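Local coordinates for protein ArtJ (Geobacillus stearothermophilus, PDB 2PVU) that binds the basic amino acids arginine, lysine and histidine and probably delivers them to its cognate ATP-binding cassette transporter, Art(MP)2, at residues D49-P54 with F175-V180; A53-M58 with K259-E264; K148-Q153 with A192-N197. One frame throughout, in Å; residues are numbered along the deposited sequence.

Contact 1 (D49-P54 with F175-V180); sequences DAAFAP and FETTVV. With LYS (lysine), chain E.
F52 turns the edge of its ring toward T178 across the cleft in this two-lobed, family 3 solute-binding fold. T178 OG1 lies near the ring plane, 3.5 Å from F52 CE2, while one ring face is given to the bound lysine, whose CE sits 3.5 Å above the ring plane, over its centre. CG of F52, anti to the backbone N (chi1 -154°), swings the ring off the loop, with a face to the ligand and an edge to T178. A flat apolar ring suits the aliphatic part of the ligand, and a threonine adds a small polar edge whose hydroxyl is hydrogen-bonded to Q153.

D49 serves the charged end of the ligand: its OD2 comes within 2.8 Å of NZ of the bound lysine and also takes a hydrogen bond from Q153. One water lies between D49 OD2, A51 O and T178 N, accepting from T178 N at 2.8 Å; a second lies between D49 OD1, at 2.7 Å, and E176 O. Water thus lies between each carboxylate oxygen and segment 175-180, though not every acceptor need be served at once.

Beside this polar seam, A51 offers only a methyl, small enough to let the backbones come close: its CB meets V179 CG2 at 3.8 Å and T177 CG2 at 3.9 Å. T177 divides its branches between two tasks. With chi1 at 62°, CG2 faces A51 while OG1 N-caps helix 178-186, accepting from V180 N at 3.1 Å with an N-H...O angle of 165°.

Contact 2 (A53-M58 with K259-E264); sequences APFEYM and KWFGKE
W260 lays one face of its indole over the backbone carbonyl of P54, whose oxygen stands 3.8 Å above the plane, displaced toward the ring's rim. The six-membered part of the same indole meets Y57 edge to edge, each group near the plane of the other. Y57 OH comes to 3.2 Å from W260 CZ3, and the phenol carbon Y57 CE2 is 3.8 Å from that same atom. The two side chains arrive from opposite directions. Y57 has its CG between the backbone N and the carbonyl carbon (chi1 58°), a rotation that brings the phenol toward the helix end. A tryptophan fits here because its broad ring can cover the P54 carbonyl and meet Y57 at its edge while NE1, on the other part of the indole, hydrogen-bonds D69.

F261, the last residue of helix 252-261, meets the P54 ring itself. The proline's CG touches F261 CE1 at 3.7 Å. P54 follows a cis peptide bond, and its ring touches more than one aromatic neighbour: CG also stands over one face of F55, 4.2 Å above that ring's plane. F55 and F261 cross at about a right angle, F55 CE1 coming to the edge of the F261 ring at 4.1 Å from CZ. F125 meets both phenylalanines, and Y226 packs edge-to-face with F55. Beyond F261 the helix stops at G262, whose positive phi (71°) favours glycine.

The contact is thus an aromatic-proline cluster that brings the C-terminal helix back against the loop after the first strand, as expected of a two-lobed solute-binding fold whose first lobe is built from both ends of the chain.

Contact 3 (K148-Q153 with A192-N197); sequences KTIGVQ and AVITDN. With LYS (lysine), chain E.
I150 and I194 pack on one face of neighbouring parallel strands, with I150 CG2 3.8 Å from I194 CG1. Between them the backbones bond in parallel register: G151 N donates to A192 O at 2.7 Å, nearly straight at 169°, and I194 N donates to G151 O at 3.1 Å. Glycine suits this place, since a side chain at G151 would press tightly on V193 CG2. The strand segments run at 31° to each other, and past the last direct bond a water joins them, donating to I194 O at 2.7 Å and accepting from Q153 N.

Q153 runs from here to the ligand. Its CB lies 3.5 Å from T178 OG1. CG is anti to the backbone N (chi1 179°) and passes 3.5 Å from F175 O, and the chain stays extended toward the tail of the bound lysine. The amide carbon CD faces the ligand's NZ, OE1 accepts from that NZ at 2.8 Å, and NE2 donates to E176 O as well as to D49, which fixes the amide's rotation.

D196, at the end of the other strand, takes the ligand's opposite part: its OD2 accepts from the alpha-amino N of the bound lysine at 2.8 Å. Q129 and Y226 bond and hold the carboxylate. With an alanine at D196, the ligand's alpha-amino group would probably lose its anionic mate, and Q129 and Y226 a shared partner.

These strand ends thus give the side-chain amine a neutral amide oxygen and the alpha-amine a carboxylate; the carboxylate close to NZ, that of D49, comes from the facing loop.

How the contacts relate
Contacts 1 and 3 close round the same bound lysine from adjoining parts of the structure, their centres 12 Å apart. They are joined directly, with F175 N probably hydrogen-bonded to V152 O at 2.9 Å, and helix 178-186 leads on to strand 192-196. Contact 1 bridges the two lobes across the cleft, whereas contact 3 lies within the second lobe. Contact 2 begins on the same loop as contact 1, sharing A53 and P54, with centres 14 Å apart and D49 O 3.4 Å from E56 CG; it stays outside the pocket, the F55 side chain being about 7 Å from the ligand. Contacts 2 and 3 do not touch: centres 21 Å apart, nearest atoms about 5 Å.

Contact 1 (D49-P54 with F175-V180)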
loop_
_atom_site.group_PDB
_atom_site.type_symbol
_atom_site.label_atom_id
_atom_site.label_comp_id
_atom_site.label_asym_id
_atom_site.label_seq_id
_atom_site.Cartn_x
_atom_site.Cartn_y
_atom_site.Cartn_z
ATOM N N ASP A 49 -0.199 8.051 2.772
ATOM C CA ASP A 49 -1.222 8.478 1.782
ATOM C C ASP A 49 -2.507 7.883 2.288
ATOM O O ASP A 49 -2.806 6.728 1.940
ATOM C CB ASP A 49 -0.847 7.921 0.390
ATOM C CG ASP A 49 -1.993 7.995 -0.618
ATOM O OD1 ASP A 49 -2.767 8.992 -0.518
ATOM O OD2 ASP A 49 -2.113 7.079 -1.472
ATOM N N ALA A 50 -3.261 8.608 3.156
ATOM C CA ALA A 50 -4.405 7.928 3.794
ATOM C C ALA A 50 -5.616 7.943 2.872
ATOM O O ALA A 50 -6.621 8.585 3.190
ATOM C CB ALA A 50 -4.779 8.558 5.123
ATOM N N ALA A 51 -5.514 7.195 1.774
ATOM C CA ALA A 51 -6.608 6.999 0.820
ATOM C C ALA A 51 -6.486 5.598 0.252
ATOM O O ALA A 51 -6.491 5.402 -1.002
ATOM C CB ALA A 51 -6.541 8.087 -0.310
ATOM N N PHE A 52 -6.311 4.605 1.143
ATOM C CA PHE A 52 -5.871 3.241 0.719
ATOM C C PHE A 52 -6.390 2.218 1.749
ATOM O O PHE A 52 -5.623 1.438 2.362
ATOM C CB PHE A 52 -4.334 3.214 0.597
ATOM C CG PHE A 52 -3.797 2.177 -0.357
ATOM C CD1 PHE A 52 -2.958 1.170 0.116
ATOM C CD2 PHE A 52 -4.133 2.211 -1.731
ATOM C CE1 PHE A 52 -2.419 0.197 -0.765
ATOM C CE2 PHE A 52 -3.619 1.251 -2.620
ATOM C CZ PHE A 52 -2.750 0.237 -2.127
ATOM N N ALA A 53 -7.704 2.234 1.939
ATOM C CA ALA A 53 -8.342 1.266 2.845
ATOM C C ALA A 53 -8.069 -0.146 2.321
ATOM O O ALA A 53 -8.201 -0.386 1.119
ATOM C CB ALA A 53 -9.853 1.513 2.952
ATOM N N PRO A 54 -7.768 -1.111 3.215
ATOM C CA PRO A 54 -7.843 -1.054 4.677
ATOM C C PRO A 54 -6.541 -0.655 5.389
ATOM O O PRO A 54 -6.483 -0.694 6.621
ATOM C CB PRO A 54 -8.145 -2.498 5.044
ATOM C CG PRO A 54 -7.343 -3.293 4.045
ATOM C CD PRO A 54 -7.384 -2.455 2.742
ATOM N N PHE A 175 -3.561 8.467 -11.530
ATOM C CA PHE A 175 -4.256 9.329 -10.563
ATOM C C PHE A 175 -3.462 9.475 -9.268
ATOM O O PHE A 175 -2.685 8.592 -8.926
ATOM C CB PHE A 175 -5.649 8.760 -10.290
ATOM C CG PHE A 175 -6.432 8.566 -11.563
ATOM C CD1 PHE A 175 -6.980 9.655 -12.218
ATOM C CD2 PHE A 175 -6.481 7.330 -12.165
ATOM C CE1 PHE A 175 -7.669 9.477 -13.410
ATOM C CE2 PHE A 175 -7.158 7.131 -13.370
ATOM C CZ PHE A 175 -7.736 8.238 -13.996
ATOM N N GLU A 176 -3.651 10.584 -8.556
ATOM C CA GLU A 176 -2.825 10.826 -7.356
ATOM C C GLU A 176 -3.236 9.955 -6.173
ATOM O O GLU A 176 -2.421 9.746 -5.264
ATOM C CB GLU A 176 -2.864 12.333 -6.970
ATOM C CG GLU A 176 -2.034 12.704 -5.748
ATOM C CD GLU A 176 -0.583 12.279 -5.838
ATOM O OE1 GLU A 176 0.003 12.208 -6.962
ATOM O OE2 GLU A 176 -0.022 12.050 -4.744
ATOM N N THR A 177 -4.479 9.455 -6.184
ATOM C CA THR A 177 -4.925 8.436 -5.193
ATOM C C THR A 177 -5.527 7.234 -5.900
ATOM O O THR A 177 -6.097 7.364 -7.012
ATOM C CB THR A 177 -5.951 8.984 -4.213
ATOM O OG1 THR A 177 -7.132 9.396 -4.913
ATOM C CG2 THR A 177 -5.395 10.180 -3.428
ATOM N N THR A 178 -5.465 6.083 -5.228
ATOM C CA THR A 178 -6.225 4.910 -5.696
ATOM C C THR A 178 -7.736 5.179 -5.611
ATOM O O THR A 178 -8.508 4.651 -6.424
ATOM C CB THR A 178 -5.811 3.691 -4.865
ATOM O OG1 THR A 178 -4.429 3.526 -5.084
ATOM C CG2 THR A 178 -6.588 2.373 -5.269
ATOM N N VAL A 179 -8.165 6.008 -4.659
ATOM C CA VAL A 179 -9.580 6.354 -4.536
ATOM C C VAL A 179 -10.115 6.921 -5.861
ATOM O O VAL A 179 -11.152 6.481 -6.367
ATOM C CB VAL A 179 -9.832 7.394 -3.398
ATOM C CG1 VAL A 179 -11.262 7.988 -3.521
ATOM C CG2 VAL A 179 -9.649 6.732 -2.028
ATOM N N VAL A 180 -9.403 7.896 -6.415
ATOM C CA VAL A 180 -9.785 8.508 -7.712
ATOM C C VAL A 180 -9.710 7.533 -8.903
ATOM O O VAL A 180 -10.581 7.568 -9.783
ATOM C CB VAL A 180 -9.004 9.794 -7.982
ATOM C CG1 VAL A 180 -9.242 10.292 -9.430
ATOM C CG2 VAL A 180 -9.413 10.868 -6.969
HETATM N N LYS E . 1.937 -1.419 -3.070
HETATM C CA LYS E . 1.893 -0.570 -4.307
HETATM C C LYS E . 3.186 0.250 -4.406
HETATM O O LYS E . 3.423 0.913 -5.405
HETATM C CB LYS E . 0.700 0.378 -4.256
HETATM C CG LYS E . 0.750 1.304 -3.016
HETATM C CD LYS E . -0.134 2.555 -3.211
HETATM C CE LYS E . -0.482 3.147 -1.853
HETATM N NZ LYS E . -1.204 4.521 -2.010
HETATM O OXT LYS E . 4.010 0.275 -3.465
HETATM O O HOH W 1 -4.399 5.998 -2.588
HETATM O O HOH W 2 -2.093 10.632 -2.527
#

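Contact 2 (A53-M58 with K259-E264)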
loop_
_atom_site.group_PDB
_atom_site.type_symbol
_atom_site.label_atom_id
_atom_site.label_comp_id
_atom_site.label_asym_id
_atom_site.label_seq_id
_atom_site.Cartn_x
_atom_site.Cartn_y
_atom_site.Cartn_z
ATOM N N ALA A 53 -7.704 2.234 1.939
ATOM C CA ALA A 53 -8.342 1.266 2.845
ATOM C C ALA A 53 -8.069 -0.146 2.321
ATOM O O ALA A 53 -8.201 -0.386 1.119
ATOM C CB ALA A 53 -9.853 1.513 2.952
ATOM N N PRO A 54 -7.768 -1.111 3.215
ATOM C CA PRO A 54 -7.843 -1.054 4.677
ATOM C C PRO A 54 -6.541 -0.655 5.389
ATOM O O PRO A 54 -6.483 -0.694 6.621
ATOM C CB PRO A 54 -8.145 -2.498 5.044
ATOM C CG PRO A 54 -7.343 -3.293 4.045
ATOM C CD PRO A 54 -7.384 -2.455 2.742
ATOM N N PHE A 55 -5.516 -0.287 4.634
ATOM C CA PHE A 55 -4.193 -0.005 5.234
ATOM C C PHE A 55 -4.127 1.351 5.923
ATOM O O PHE A 55 -3.676 1.466 7.080
ATOM C CB PHE A 55 -3.105 -0.170 4.154
ATOM C CG PHE A 55 -3.037 -1.588 3.646
ATOM C CD1 PHE A 55 -2.449 -2.576 4.436
ATOM C CD2 PHE A 55 -3.624 -1.938 2.429
ATOM C CE1 PHE A 55 -2.442 -3.952 4.036
ATOM C CE2 PHE A 55 -3.584 -3.280 1.973
ATOM C CZ PHE A 55 -3.016 -4.294 2.803
ATOM N N GLU A 56 -4.635 2.378 5.251
ATOM C CA GLU A 56 -4.762 3.689 5.874
ATOM C C GLU A 56 -5.821 4.461 5.126
ATOM O O GLU A 56 -5.830 4.494 3.906
ATOM C CB GLU A 56 -3.458 4.468 5.835
ATOM C CG GLU A 56 -2.727 4.510 4.464
ATOM C CD GLU A 56 -1.821 3.302 4.229
ATOM O OE1 GLU A 56 -1.155 2.867 5.200
ATOM O OE2 GLU A 56 -1.717 2.807 3.073
ATOM N N TYR A 57 -6.717 5.069 5.872
ATOM C CA TYR A 57 -7.788 5.862 5.248
ATOM C C TYR A 57 -8.307 6.801 6.312
ATOM O O TYR A 57 -7.856 6.735 7.459
ATOM C CB TYR A 57 -8.878 4.961 4.662
ATOM C CG TYR A 57 -9.551 4.017 5.635
ATOM C CD1 TYR A 57 -10.840 4.300 6.127
ATOM C CD2 TYR A 57 -8.935 2.815 6.033
ATOM C CE1 TYR A 57 -11.487 3.429 6.993
ATOM C CE2 TYR A 57 -9.571 1.924 6.900
ATOM C CZ TYR A 57 -10.844 2.239 7.380
ATOM O OH TYR A 57 -11.497 1.380 8.232
ATOM N N MET A 58 -9.187 7.727 5.930
ATOM C CA MET A 58 -9.732 8.688 6.893
ATOM C C MET A 58 -11.082 8.208 7.366
ATOM O O MET A 58 -11.893 7.742 6.582
ATOM C CB MET A 58 -9.877 10.088 6.267
ATOM C CG MET A 58 -8.570 10.755 5.822
ATOM S SD MET A 58 -7.444 11.084 7.207
ATOM C CE MET A 58 -6.125 11.880 6.354
ATOM N N LYS A 259 -8.029 -8.279 13.320
ATOM C CA LYS A 259 -8.909 -7.105 13.385
ATOM C C LYS A 259 -9.324 -6.688 11.985
ATOM O O LYS A 259 -10.511 -6.542 11.703
ATOM C CB LYS A 259 -8.210 -5.938 14.100
ATOM C CG LYS A 259 -9.110 -4.732 14.348
ATOM C CD LYS A 259 -8.304 -3.588 14.969
ATOM C CE LYS A 259 -9.146 -2.327 15.034
ATOM N NZ LYS A 259 -8.300 -1.130 15.341
ATOM N N TRP A 260 -8.350 -6.557 11.092
ATOM C CA TRP A 260 -8.587 -5.949 9.795
ATOM C C TRP A 260 -9.043 -6.922 8.712
ATOM O O TRP A 260 -9.755 -6.528 7.784
ATOM C CB TRP A 260 -7.360 -5.128 9.367
ATOM C CG TRP A 260 -7.255 -3.902 10.251
ATOM C CD1 TRP A 260 -6.480 -3.753 11.367
ATOM C CD2 TRP A 260 -8.005 -2.687 10.118
ATOM N NE1 TRP A 260 -6.698 -2.515 11.938
ATOM C CE2 TRP A 260 -7.626 -1.839 11.189
ATOM C CE3 TRP A 260 -8.958 -2.222 9.187
ATOM C CZ2 TRP A 260 -8.161 -0.537 11.358
ATOM C CZ3 TRP A 260 -9.508 -0.922 9.371
ATOM C CH2 TRP A 260 -9.098 -0.101 10.438
ATOM N N PHE A 261 -8.666 -8.191 8.844
ATOM C CA PHE A 261 -8.907 -9.163 7.783
ATOM C C PHE A 261 -9.755 -10.354 8.179
ATOM O O PHE A 261 -10.171 -11.115 7.314
ATOM C CB PHE A 261 -7.569 -9.607 7.189
ATOM C CG PHE A 261 -6.802 -8.479 6.610
ATOM C CD1 PHE A 261 -7.207 -7.904 5.412
ATOM C CD2 PHE A 261 -5.712 -7.922 7.292
ATOM C CE1 PHE A 261 -6.533 -6.819 4.881
ATOM C CE2 PHE A 261 -5.017 -6.833 6.752
ATOM C CZ PHE A 261 -5.421 -6.287 5.542
ATOM N N GLY A 262 -10.001 -10.512 9.475
ATOM C CA GLY A 262 -10.916 -11.518 9.993
ATOM C C GLY A 262 -10.442 -12.950 9.884
ATOM O O GLY A 262 -11.229 -13.870 9.970
ATOM N N LYS A 263 -9.149 -13.142 9.671
ATOM C CA LYS A 263 -8.567 -14.477 9.541
ATOM C C LYS A 263 -7.138 -14.411 10.061
ATOM O O LYS A 263 -6.626 -13.320 10.278
ATOM C CB LYS A 263 -8.582 -14.925 8.075
ATOM C CG LYS A 263 -7.784 -14.025 7.115
ATOM C CD LYS A 263 -8.018 -14.495 5.704
ATOM C CE LYS A 263 -7.183 -13.707 4.720
ATOM N NZ LYS A 263 -7.787 -13.908 3.356
ATOM N N GLU A 264 -6.519 -15.576 10.278
ATOM C CA GLU A 264 -5.105 -15.650 10.694
ATOM C C GLU A 264 -4.140 -15.319 9.553
ATOM O O GLU A 264 -4.398 -15.669 8.400
ATOM C CB GLU A 264 -4.781 -17.043 11.253
ATOM C CG GLU A 264 -5.714 -17.506 12.361
ATOM C CD GLU A 264 -5.455 -16.835 13.712
ATOM O OE1 GLU A 264 -4.366 -16.254 13.926
ATOM O OE2 GLU A 264 -6.359 -16.907 14.576
#

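Contact 3 (K148-Q153 with A192-N197)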
loop_
_atom_site.group_PDB
_atom_site.type_symbol
_atom_site.label_atom_id
_atom_site.label_comp_id
_atom_site.label_asym_id
_atom_site.label_seq_id
_atom_site.Cartn_x
_atom_site.Cartn_y
_atom_site.Cartn_z
ATOM N N LYS A 148 -7.278 -1.628 -23.962
ATOM C CA LYS A 148 -8.260 -1.028 -23.054
ATOM C C LYS A 148 -7.625 0.055 -22.187
ATOM O O LYS A 148 -6.411 0.111 -22.037
ATOM C CB LYS A 148 -8.876 -2.095 -22.143
ATOM C CG LYS A 148 -9.641 -3.201 -22.899
ATOM C CD LYS A 148 -10.404 -4.104 -21.904
ATOM C CE LYS A 148 -11.050 -5.326 -22.589
ATOM N NZ LYS A 148 -12.210 -4.853 -23.383
ATOM N N THR A 149 -8.449 0.900 -21.583
ATOM C CA THR A 149 -7.901 1.980 -20.763
ATOM C C THR A 149 -7.803 1.485 -19.337
ATOM O O THR A 149 -8.754 0.895 -18.823
ATOM C CB THR A 149 -8.782 3.200 -20.826
ATOM O OG1 THR A 149 -10.107 2.799 -20.472
ATOM C CG2 THR A 149 -8.845 3.706 -22.262
ATOM N N ILE A 150 -6.645 1.707 -18.707
ATOM C CA ILE A 150 -6.373 1.160 -17.382
ATOM C C ILE A 150 -6.115 2.326 -16.418
ATOM O O ILE A 150 -5.284 3.172 -16.680
ATOM C CB ILE A 150 -5.127 0.213 -17.391
ATOM C CG1 ILE A 150 -5.322 -0.929 -18.401
ATOM C CG2 ILE A 150 -4.885 -0.418 -16.024
ATOM C CD1 ILE A 150 -4.032 -1.613 -18.749
ATOM N N GLY A 151 -6.804 2.349 -15.286
ATOM C CA GLY A 151 -6.516 3.348 -14.297
ATOM C C GLY A 151 -5.580 2.794 -13.224
ATOM O O GLY A 151 -5.730 1.648 -12.788
ATOM N N VAL A 152 -4.619 3.622 -12.799
ATOM C CA VAL A 152 -3.677 3.247 -11.738
ATOM C C VAL A 152 -3.384 4.467 -10.891
ATOM O O VAL A 152 -3.587 5.613 -11.330
ATOM C CB VAL A 152 -2.320 2.746 -12.305
ATOM C CG1 VAL A 152 -2.484 1.384 -13.011
ATOM C CG2 VAL A 152 -1.687 3.810 -13.240
ATOM N N GLN A 153 -2.865 4.226 -9.693
ATOM C CA GLN A 153 -2.302 5.322 -8.931
ATOM C C GLN A 153 -0.886 5.612 -9.449
ATOM O O GLN A 153 -0.114 4.678 -9.773
ATOM C CB GLN A 153 -2.324 5.055 -7.433
ATOM C CG GLN A 153 -1.705 6.210 -6.618
ATOM C CD GLN A 153 -1.848 6.010 -5.117
ATOM O OE1 GLN A 153 -2.054 4.888 -4.642
ATOM N NE2 GLN A 153 -1.710 7.090 -4.370
ATOM N N ALA A 192 -10.708 -0.649 -16.466
ATOM C CA ALA A 192 -10.164 -1.516 -15.430
ATOM C C ALA A 192 -9.205 -0.688 -14.599
ATOM O O ALA A 192 -8.638 0.313 -15.089
ATOM C CB ALA A 192 -9.391 -2.678 -16.074
ATOM N N VAL A 193 -9.008 -1.132 -13.354
ATOM C CA VAL A 193 -8.004 -0.547 -12.441
ATOM C C VAL A 193 -7.063 -1.670 -11.997
ATOM O O VAL A 193 -7.512 -2.835 -11.744
ATOM C CB VAL A 193 -8.703 0.143 -11.229
ATOM C CG1 VAL A 193 -7.670 0.439 -10.050
ATOM C CG2 VAL A 193 -9.360 1.458 -11.695
ATOM N N ILE A 194 -5.763 -1.383 -11.948
ATOM C CA ILE A 194 -4.836 -2.370 -11.372
ATOM C C ILE A 194 -4.397 -1.784 -10.039
ATOM O O ILE A 194 -3.862 -0.660 -9.975
ATOM C CB ILE A 194 -3.642 -2.683 -12.281
ATOM C CG1 ILE A 194 -4.144 -3.315 -13.601
ATOM C CG2 ILE A 194 -2.650 -3.650 -11.574
ATOM C CD1 ILE A 194 -3.033 -3.508 -14.660
ATOM N N THR A 195 -4.666 -2.534 -8.983
ATOM C CA THR A 195 -4.285 -2.121 -7.621
ATOM C C THR A 195 -4.024 -3.337 -6.735
ATOM O O THR A 195 -4.110 -4.457 -7.196
ATOM C CB THR A 195 -5.325 -1.158 -6.991
ATOM O OG1 THR A 195 -4.754 -0.539 -5.815
ATOM C CG2 THR A 195 -6.633 -1.889 -6.654
ATOM N N ASP A 196 -3.776 -3.092 -5.444
ATOM C CA ASP A 196 -3.340 -4.161 -4.532
ATOM C C ASP A 196 -4.512 -5.022 -4.126
ATOM O O ASP A 196 -5.627 -4.508 -3.941
ATOM C CB ASP A 196 -2.671 -3.546 -3.290
ATOM C CG ASP A 196 -1.332 -2.874 -3.597
ATOM O OD1 ASP A 196 -1.193 -2.304 -4.683
ATOM O OD2 ASP A 196 -0.409 -2.874 -2.747
ATOM N N ASN A 197 -4.241 -6.321 -3.944
ATOM C CA ASN A 197 -5.292 -7.296 -3.696
ATOM C C ASN A 197 -6.197 -6.950 -2.508
ATOM O O ASN A 197 -7.408 -7.088 -2.641
ATOM C CB ASN A 197 -4.742 -8.733 -3.556
ATOM C CG ASN A 197 -3.840 -8.889 -2.345
ATOM O OD1 ASN A 197 -2.807 -8.244 -2.247
ATOM N ND2 ASN A 197 -4.249 -9.725 -1.409
HETATM N N LYS E . 1.937 -1.419 -3.070
HETATM C CA LYS E . 1.893 -0.570 -4.307
HETATM C C LYS E . 3.186 0.250 -4.406
HETATM O O LYS E . 3.423 0.913 -5.405
HETATM C CB LYS E . 0.700 0.378 -4.256
HETATM C CG LYS E . 0.750 1.304 -3.016
HETATM C CD LYS E . -0.134 2.555 -3.211
HETATM C CE LYS E . -0.482 3.147 -1.853
HETATM N NZ LYS E . -1.204 4.521 -2.010
HETATM O OXT LYS E . 4.010 0.275 -3.465
HETATM O O HOH W 3 -2.412 1.388 -8.875
#